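Local coordinates for protein extracellular invertase (Aspergillus kawachii, PDB 5XH8) that probably cleaves the beta-fructofuranoside bond of sucrose and transfers fructosyl groups to build fructooligosaccharides such as 1-kestose, as a family GH32 beta-fructofuranosidase, at residues 41-47 / 99-104; 52-56 / 67-73. All coordinates share one frame; numbering follows the deposited sequence.

Interaction 1 of 2, residues 41-47 / 99-104; sequences DPCLHYT and DGSVIP. With GOL (glycerol), chain C.
V102 packs between L44 and Y46 in the tight half of this contact, where strands 41-47 and 99-103 run nearly parallel (13° between directions). Its CG1, anti to the backbone N (chi1 171°), sits 4.2 Å from the centroid of the Y46 ring, an off-centre CH-pi contact, while CG2 points to L44 and lies 4.0 Å from L44 CG. Beyond it P104 rests against the Y46 CB and the backbone of T47. The two backbones share a single direct hydrogen bond, L44 N to G100 O at 2.9 Å and rather bent; farther on a water bridges H45 O and V102 N. S101 OG is bonded elsewhere, to P172 O and V174 N.

At the other end, next to D41, packing gives way to a polar end where glycerol is bound. The carboxylates of D41 and D99 meet with their planes 49° apart, D41 OD2 standing 2.6 Å from D99 OD2. Glycerol lies beside both: D99 N donates to its O1 at 3.0 Å, whereas its O2 comes doubtfully close to D41 OD2, 2.4 Å. D171 binds the same glycerol and brings a third acid close to D99. Acids and a backbone N-H thus surround a polyol, consistent with a site for sugar hydroxyls.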
ATOM      1  N   ASP A  41      11.260 -10.279  19.246  1.00 20.62           N
ATOM      2  CA  ASP A  41      12.126  -9.084  19.167  1.00 20.98           C
ATOM      3  C   ASP A  41      11.639  -8.021  20.145  1.00 20.22           C
ATOM      4  O   ASP A  41      10.428  -7.719  20.158  1.00 20.68           O
ATOM      5  CB  ASP A  41      12.053  -8.417  17.787  1.00 21.11           C
ATOM      6  CG  ASP A  41      12.499  -9.298  16.643  1.00 22.35           C
ATOM      7  OD1 ASP A  41      12.575 -10.529  16.808  1.00 22.10           O
ATOM      8  OD2 ASP A  41      12.738  -8.735  15.540  1.00 21.32           O
ATOM      9  N   PRO A  42      12.549  -7.431  20.945  1.00 18.76           N
ATOM     10  CA  PRO A  42      12.140  -6.234  21.646  1.00 19.12           C
ATOM     11  C   PRO A  42      11.954  -5.088  20.623  1.00 19.73           C
ATOM     12  O   PRO A  42      12.525  -5.136  19.542  1.00 19.22           O
ATOM     13  CB  PRO A  42      13.307  -5.966  22.592  1.00 19.42           C
ATOM     14  CG  PRO A  42      14.492  -6.499  21.846  1.00 19.64           C
ATOM     15  CD  PRO A  42      13.982  -7.719  21.142  1.00 19.06           C
ATOM     16  N   CYS A  43      11.114  -4.117  20.957  1.00 20.40           N
ATOM     17  CA  CYS A  43      10.873  -2.950  20.103  1.00 20.93           C
ATOM     18  C   CYS A  43      10.024  -1.975  20.897  1.00 20.93           C
ATOM     19  O   CYS A  43       9.773  -2.189  22.093  1.00 20.84           O
ATOM     20  CB  CYS A  43      10.180  -3.351  18.773  1.00 22.06           C
ATOM     21  SG  CYS A  43       8.633  -4.251  18.965  1.00 23.34           S
ATOM     22  N   LEU A  44       9.651  -0.866  20.268  1.00 20.99           N
ATOM     23  CA  LEU A  44       8.644   0.058  20.791  1.00 22.12           C
ATOM     24  C   LEU A  44       9.080   0.874  22.030  1.00 23.39           C
ATOM     25  O   LEU A  44       8.300   1.719  22.489  1.00 26.26           O
ATOM     26  CB  LEU A  44       7.308  -0.700  21.046  1.00 22.69           C
ATOM     27  CG  LEU A  44       6.073   0.011  21.630  1.00 24.40           C
ATOM     28  CD1 LEU A  44       4.784  -0.432  20.956  1.00 26.15           C
ATOM     29  CD2 LEU A  44       5.970  -0.192  23.126  1.00 26.01           C
ATOM     30  N   HIS A  45      10.318   0.712  22.510  1.00 22.16           N
ATOM     31  CA  HIS A  45      10.747   1.356  23.756  1.00 22.64           C
ATOM     32  C   HIS A  45      10.620   2.892  23.674  1.00 23.47           C
ATOM     33  O   HIS A  45      10.901   3.477  22.627  1.00 25.70           O
ATOM     34  CB  HIS A  45      12.227   1.104  24.098  1.00 23.01           C
ATOM     35  CG  HIS A  45      12.696  -0.309  24.006  1.00 23.37           C
ATOM     36  ND1 HIS A  45      11.949  -1.386  24.441  1.00 24.32           N
ATOM     37  CD2 HIS A  45      13.889  -0.814  23.621  1.00 23.20           C
ATOM     38  CE1 HIS A  45      12.632  -2.500  24.264  1.00 23.50           C
ATOM     39  NE2 HIS A  45      13.824  -2.178  23.787  1.00 24.77           N
ATOM     40  N   TYR A  46      10.233   3.541  24.763  1.00 23.54           N
ATOM     41  CA  TYR A  46      10.256   5.003  24.801  1.00 24.73           C
ATOM     42  C   TYR A  46      10.164   5.543  26.201  1.00 23.95           C
ATOM     43  O   TYR A  46       9.529   4.939  27.068  1.00 24.25           O
ATOM     44  CB  TYR A  46       9.128   5.616  23.952  1.00 23.58           C
ATOM     45  CG  TYR A  46       7.714   5.432  24.481  1.00 23.51           C
ATOM     46  CD1 TYR A  46       7.025   4.226  24.319  1.00 23.23           C
ATOM     47  CD2 TYR A  46       7.043   6.484  25.139  1.00 23.48           C
ATOM     48  CE1 TYR A  46       5.716   4.070  24.777  1.00 23.38           C
ATOM     49  CE2 TYR A  46       5.738   6.333  25.595  1.00 23.52           C
ATOM     50  CZ  TYR A  46       5.072   5.122  25.417  1.00 24.09           C
ATOM     51  OH  TYR A  46       3.764   4.967  25.886  1.00 25.12           O
ATOM     52  N   THR A  47      10.788   6.696  26.407  1.00 23.88           N
ATOM     53  CA  THR A  47      10.565   7.480  27.603  1.00 25.40           C
ATOM     54  C   THR A  47       9.371   8.376  27.355  1.00 25.03           C
ATOM     55  O   THR A  47       9.378   9.172  26.426  1.00 26.54           O
ATOM     56  CB  THR A  47      11.779   8.354  27.952  1.00 25.95           C
ATOM     57  OG1 THR A  47      12.957   7.541  28.004  1.00 27.45           O
ATOM     58  CG2 THR A  47      11.581   9.039  29.280  1.00 25.66           C
ATOM     59  N   ASP A  99       8.177  -5.386  13.889  1.00 19.85           N
ATOM     60  CA  ASP A  99       8.780  -4.432  14.805  1.00 20.34           C
ATOM     61  C   ASP A  99       8.466  -2.984  14.414  1.00 20.29           C
ATOM     62  O   ASP A  99       8.296  -2.674  13.243  1.00 20.05           O
ATOM     63  CB  ASP A  99      10.319  -4.586  14.820  1.00 21.57           C
ATOM     64  CG  ASP A  99      10.797  -5.907  15.417  1.00 23.45           C
ATOM     65  OD1 ASP A  99      10.046  -6.503  16.225  1.00 25.23           O
ATOM     66  OD2 ASP A  99      11.932  -6.333  15.080  1.00 23.16           O
ATOM     67  N   GLY A 100       8.453  -2.113  15.414  1.00 19.36           N
ATOM     68  CA  GLY A 100       8.375  -0.686  15.208  1.00 20.64           C
ATOM     69  C   GLY A 100       9.082   0.051  16.327  1.00 21.85           C
ATOM     70  O   GLY A 100       9.505  -0.568  17.338  1.00 21.54           O
ATOM     71  N   SER A 101       9.184   1.370  16.155  1.00 20.66           N
ATOM     72  CA  SER A 101       9.763   2.235  17.152  1.00 20.52           C
ATOM     73  C   SER A 101       8.888   3.469  17.347  1.00 21.18           C
ATOM     74  O   SER A 101       8.001   3.772  16.520  1.00 17.98           O
ATOM     75  CB  SER A 101      11.197   2.623  16.759  1.00 21.60           C
ATOM     76  OG  SER A 101      11.244   3.178  15.463  1.00 23.38           O
ATOM     77  N   VAL A 102       9.157   4.170  18.454  1.00 20.78           N
ATOM     78  CA  VAL A 102       8.282   5.235  18.923  1.00 21.89           C
ATOM     79  C   VAL A 102       8.965   6.602  18.929  1.00 23.08           C
ATOM     80  O   VAL A 102      10.054   6.776  19.506  1.00 22.96           O
ATOM     81  CB  VAL A 102       7.727   4.910  20.322  1.00 21.60           C
ATOM     82  CG1 VAL A 102       6.979   6.111  20.937  1.00 21.62           C
ATOM     83  CG2 VAL A 102       6.829   3.675  20.227  1.00 21.21           C
ATOM     84  N   ILE A 103       8.286   7.555  18.300  1.00 23.78           N
ATOM     85  CA  ILE A 103       8.545   8.991  18.477  1.00 24.98           C
ATOM     86  C   ILE A 103       7.793   9.414  19.738  1.00 23.72           C
ATOM     87  O   ILE A 103       6.573   9.433  19.737  1.00 24.81           O
ATOM     88  CB  ILE A 103       8.070   9.828  17.251  1.00 26.88           C
ATOM     89  CG1 ILE A 103       8.799   9.358  15.989  1.00 27.66           C
ATOM     90  CG2 ILE A 103       8.274  11.333  17.512  1.00 27.45           C
ATOM     91  CD1 ILE A 103       8.251   9.939  14.699  1.00 29.58           C
ATOM     92  N   PRO A 104       8.509   9.698  20.836  1.00 23.17           N
ATOM     93  CA  PRO A 104       7.807   9.866  22.118  1.00 24.99           C
ATOM     94  C   PRO A 104       6.847  11.042  22.168  1.00 25.08           C
ATOM     95  O   PRO A 104       5.757  10.946  22.751  1.00 24.08           O
ATOM     96  CB  PRO A 104       8.953  10.065  23.128  1.00 25.13           C
ATOM     97  CG  PRO A 104      10.123   9.431  22.474  1.00 24.86           C
ATOM     98  CD  PRO A 104       9.968   9.725  21.013  1.00 24.59           C
TER
HETATM   99  C1  GOL C 702       9.743  -8.667  13.476  1.00 30.81           C
HETATM  100  O1  GOL C 702       9.900  -7.479  12.717  1.00 28.15           O
HETATM  101  C2  GOL C 702      10.689  -9.634  12.809  1.00 31.85           C
HETATM  102  O2  GOL C 702      12.000  -9.578  13.418  1.00 27.97           O
HETATM  103  C3  GOL C 702      10.152 -11.031  12.836  1.00 35.07           C
HETATM  104  O3  GOL C 702      10.641 -11.575  11.610  1.00 34.76           O
HETATM  105  O   HOH W   1      11.322   2.962  20.047  1.00 21.18           O

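Interaction 2 of 2, residues 52-56 / 67-73; sequences GLFHV and SATTDDL
V56 O is gripped from opposite faces of its carbonyl plane, by A68 N at 3.0 Å and by the hydroxyl of S67. The second bond, S67 OG to V56 O at 2.7 Å, comes from 38° out of that plane; OG lies anti to the S67 backbone N (chi1 -170°), which carries it across to the neighbouring strand. A water then joins S67 OG to H55 ND1, lying in the plane of the imidazole at its edge.

The rest is an antiparallel hairpin pairing. F54 and T70 exchange two backbone bonds, and V56 N donates to A68 O at 2.8 Å, almost in line with the carbonyl. In the non-hydrogen-bonded pair between them, T69 CG2 stands over the centre of the H55 ring, 3.5 Å from its centroid, a CH-pi contact. F54 and T70 share the other side of the sheet, T70 CG2 meeting the phenyl edge in its plane and L73 CD1 approaching F54 CD2 obliquely at 3.8 Å. T70 OG1 accepts from D72 N in an ST turn where the strand ends, and also bonds T75 O. With T69 CG2 over one face, Y46 stacked on the ring and a water at ND1, the imidazole of H55 is probably held in one orientation.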
ATOM      1  N   GLY A  52       8.128  10.744  32.736  1.00 31.81           N
ATOM      2  CA  GLY A  52       9.441  10.193  32.932  1.00 30.87           C
ATOM      3  C   GLY A  52       9.551   8.667  32.962  1.00 28.41           C
ATOM      4  O   GLY A  52      10.668   8.169  33.078  1.00 27.65           O
ATOM      5  N   LEU A  53       8.440   7.927  32.830  1.00 28.61           N
ATOM      6  CA  LEU A  53       8.483   6.451  32.826  1.00 28.57           C
ATOM      7  C   LEU A  53       9.095   5.949  31.553  1.00 26.55           C
ATOM      8  O   LEU A  53       8.809   6.477  30.467  1.00 27.06           O
ATOM      9  CB  LEU A  53       7.097   5.828  32.891  1.00 29.41           C
ATOM     10  CG  LEU A  53       6.331   5.813  34.184  1.00 31.29           C
ATOM     11  CD1 LEU A  53       4.931   5.253  33.921  1.00 31.92           C
ATOM     12  CD2 LEU A  53       7.088   4.984  35.206  1.00 31.41           C
ATOM     13  N   PHE A  54       9.893   4.896  31.687  1.00 25.28           N
ATOM     14  CA  PHE A  54      10.481   4.242  30.566  1.00 24.28           C
ATOM     15  C   PHE A  54       9.649   3.017  30.191  1.00 24.74           C
ATOM     16  O   PHE A  54       9.440   2.116  31.012  1.00 25.88           O
ATOM     17  CB  PHE A  54      11.909   3.847  30.869  1.00 25.08           C
ATOM     18  CG  PHE A  54      12.649   3.330  29.679  1.00 25.27           C
ATOM     19  CD1 PHE A  54      12.777   4.117  28.525  1.00 26.25           C
ATOM     20  CD2 PHE A  54      13.202   2.070  29.684  1.00 26.20           C
ATOM     21  CE1 PHE A  54      13.469   3.654  27.416  1.00 25.89           C
ATOM     22  CE2 PHE A  54      13.884   1.596  28.578  1.00 28.43           C
ATOM     23  CZ  PHE A  54      14.021   2.386  27.434  1.00 28.06           C
ATOM     24  N   HIS A  55       9.205   2.993  28.938  1.00 23.86           N
ATOM     25  CA  HIS A  55       8.384   1.919  28.392  1.00 23.52           C
ATOM     26  C   HIS A  55       9.281   0.991  27.608  1.00 23.28           C
ATOM     27  O   HIS A  55      10.056   1.464  26.788  1.00 20.97           O
ATOM     28  CB  HIS A  55       7.322   2.472  27.448  1.00 23.55           C
ATOM     29  CG  HIS A  55       6.264   3.262  28.138  1.00 23.25           C
ATOM     30  ND1 HIS A  55       4.928   2.959  28.028  1.00 23.58           N
ATOM     31  CD2 HIS A  55       6.347   4.313  28.986  1.00 23.62           C
ATOM     32  CE1 HIS A  55       4.229   3.801  28.760  1.00 24.24           C
ATOM     33  NE2 HIS A  55       5.064   4.639  29.347  1.00 24.03           N
ATOM     34  N   VAL A  56       9.174  -0.317  27.886  1.00 22.11           N
ATOM     35  CA  VAL A  56       9.792  -1.361  27.083  1.00 22.72           C
ATOM     36  C   VAL A  56       8.703  -2.133  26.304  1.00 22.30           C
ATOM     37  O   VAL A  56       7.575  -2.282  26.780  1.00 23.79           O
ATOM     38  CB  VAL A  56      10.661  -2.353  27.916  1.00 25.55           C
ATOM     39  CG1 VAL A  56      11.784  -1.632  28.647  1.00 25.98           C
ATOM     40  CG2 VAL A  56       9.822  -3.133  28.913  1.00 26.99           C
ATOM     41  N   SER A  67       3.973  -4.700  26.259  1.00 20.38           N
ATOM     42  CA  SER A  67       4.742  -3.632  26.886  1.00 20.54           C
ATOM     43  C   SER A  67       4.672  -3.638  28.415  1.00 20.20           C
ATOM     44  O   SER A  67       3.762  -4.191  29.025  1.00 20.40           O
ATOM     45  CB  SER A  67       4.281  -2.273  26.320  1.00 20.00           C
ATOM     46  OG  SER A  67       5.140  -1.226  26.709  1.00 19.87           O
ATOM     47  N   ALA A  68       5.681  -3.024  29.014  1.00 21.69           N
ATOM     48  CA  ALA A  68       5.750  -2.778  30.455  1.00 22.20           C
ATOM     49  C   ALA A  68       6.485  -1.458  30.708  1.00 23.87           C
ATOM     50  O   ALA A  68       7.183  -0.952  29.813  1.00 23.63           O
ATOM     51  CB  ALA A  68       6.495  -3.917  31.145  1.00 22.25           C
ATOM     52  N   THR A  69       6.323  -0.909  31.917  1.00 22.85           N
ATOM     53  CA  THR A  69       6.996   0.313  32.310  1.00 23.94           C
ATOM     54  C   THR A  69       7.952   0.060  33.462  1.00 25.14           C
ATOM     55  O   THR A  69       7.799  -0.914  34.220  1.00 24.39           O
ATOM     56  CB  THR A  69       6.004   1.410  32.735  1.00 24.92           C
ATOM     57  OG1 THR A  69       5.200   0.936  33.818  1.00 23.35           O
ATOM     58  CG2 THR A  69       5.086   1.814  31.559  1.00 25.23           C
ATOM     59  N   THR A  70       8.946   0.940  33.571  1.00 24.70           N
ATOM     60  CA  THR A  70       9.836   0.964  34.715  1.00 24.86           C
ATOM     61  C   THR A  70      10.072   2.408  35.173  1.00 27.75           C
ATOM     62  O   THR A  70      10.235   3.316  34.327  1.00 25.89           O
ATOM     63  CB  THR A  70      11.150   0.258  34.427  1.00 25.19           C
ATOM     64  OG1 THR A  70      11.988   0.325  35.589  1.00 24.15           O
ATOM     65  CG2 THR A  70      11.896   0.863  33.241  1.00 26.39           C
ATOM     66  N   ASP A  71      10.079   2.616  36.499  1.00 27.32           N
ATOM     67  CA  ASP A  71      10.429   3.920  37.055  1.00 27.90           C
ATOM     68  C   ASP A  71      11.818   3.943  37.630  1.00 29.20           C
ATOM     69  O   ASP A  71      12.236   4.983  38.142  1.00 29.72           O
ATOM     70  CB  ASP A  71       9.391   4.409  38.080  1.00 30.45           C
ATOM     71  CG  ASP A  71       9.350   3.564  39.355  1.00 30.17           C
ATOM     72  OD1 ASP A  71      10.383   3.072  39.810  1.00 30.79           O
ATOM     73  OD2 ASP A  71       8.255   3.411  39.902  1.00 32.57           O
ATOM     74  N   ASP A  72      12.542   2.820  37.544  1.00 26.60           N
ATOM     75  CA  ASP A  72      13.872   2.728  38.147  1.00 28.33           C
ATOM     76  C   ASP A  72      14.926   2.041  37.271  1.00 27.19           C
ATOM     77  O   ASP A  72      16.117   1.993  37.632  1.00 26.52           O
ATOM     78  CB  ASP A  72      13.746   2.026  39.524  1.00 29.91           C
ATOM     79  CG  ASP A  72      13.150   0.605  39.412  1.00 30.65           C
ATOM     80  OD1 ASP A  72      12.972   0.107  38.269  1.00 28.73           O
ATOM     81  OD2 ASP A  72      12.853  -0.021  40.448  1.00 30.87           O
ATOM     82  N   LEU A  73      14.500   1.531  36.107  1.00 25.87           N
ATOM     83  CA  LEU A  73      15.348   0.714  35.234  1.00 26.57           C
ATOM     84  C   LEU A  73      15.930  -0.522  35.946  1.00 25.20           C
ATOM     85  O   LEU A  73      17.049  -0.960  35.674  1.00 24.89           O
ATOM     86  CB  LEU A  73      16.428   1.548  34.529  1.00 26.87           C
ATOM     87  CG  LEU A  73      16.980   0.947  33.219  1.00 28.23           C
ATOM     88  CD1 LEU A  73      15.922   0.902  32.108  1.00 29.29           C
ATOM     89  CD2 LEU A  73      18.218   1.692  32.741  1.00 27.60           C
TER
HETATM   90  O   HOH W   2       3.856   1.195  26.167  1.00 21.17           O

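Interactions 1 and 2 lie about 12 Å apart, centre to centre, on the same side of the chain's centre. Strands 37-47, 54-60 and 65-70 follow one another in sequence and in one sheet, so the hairpin of interaction 2 comes between the two halves of interaction 1 along the chain. They meet directly where strand 37-47 pairs with 54-60: Y46 O and H55 N are 2.7 Å apart, a probable hydrogen bond, and T47 packs on F54. Interaction 2 is thus contained in one sheet, whereas interaction 1 joins it to the four-stranded sheet begun by 96-103, consistent with adjacent blades of the GH32 beta-propeller, with glycerol bound at the D41 and D99 end, where D171 of a further sheet also reaches it.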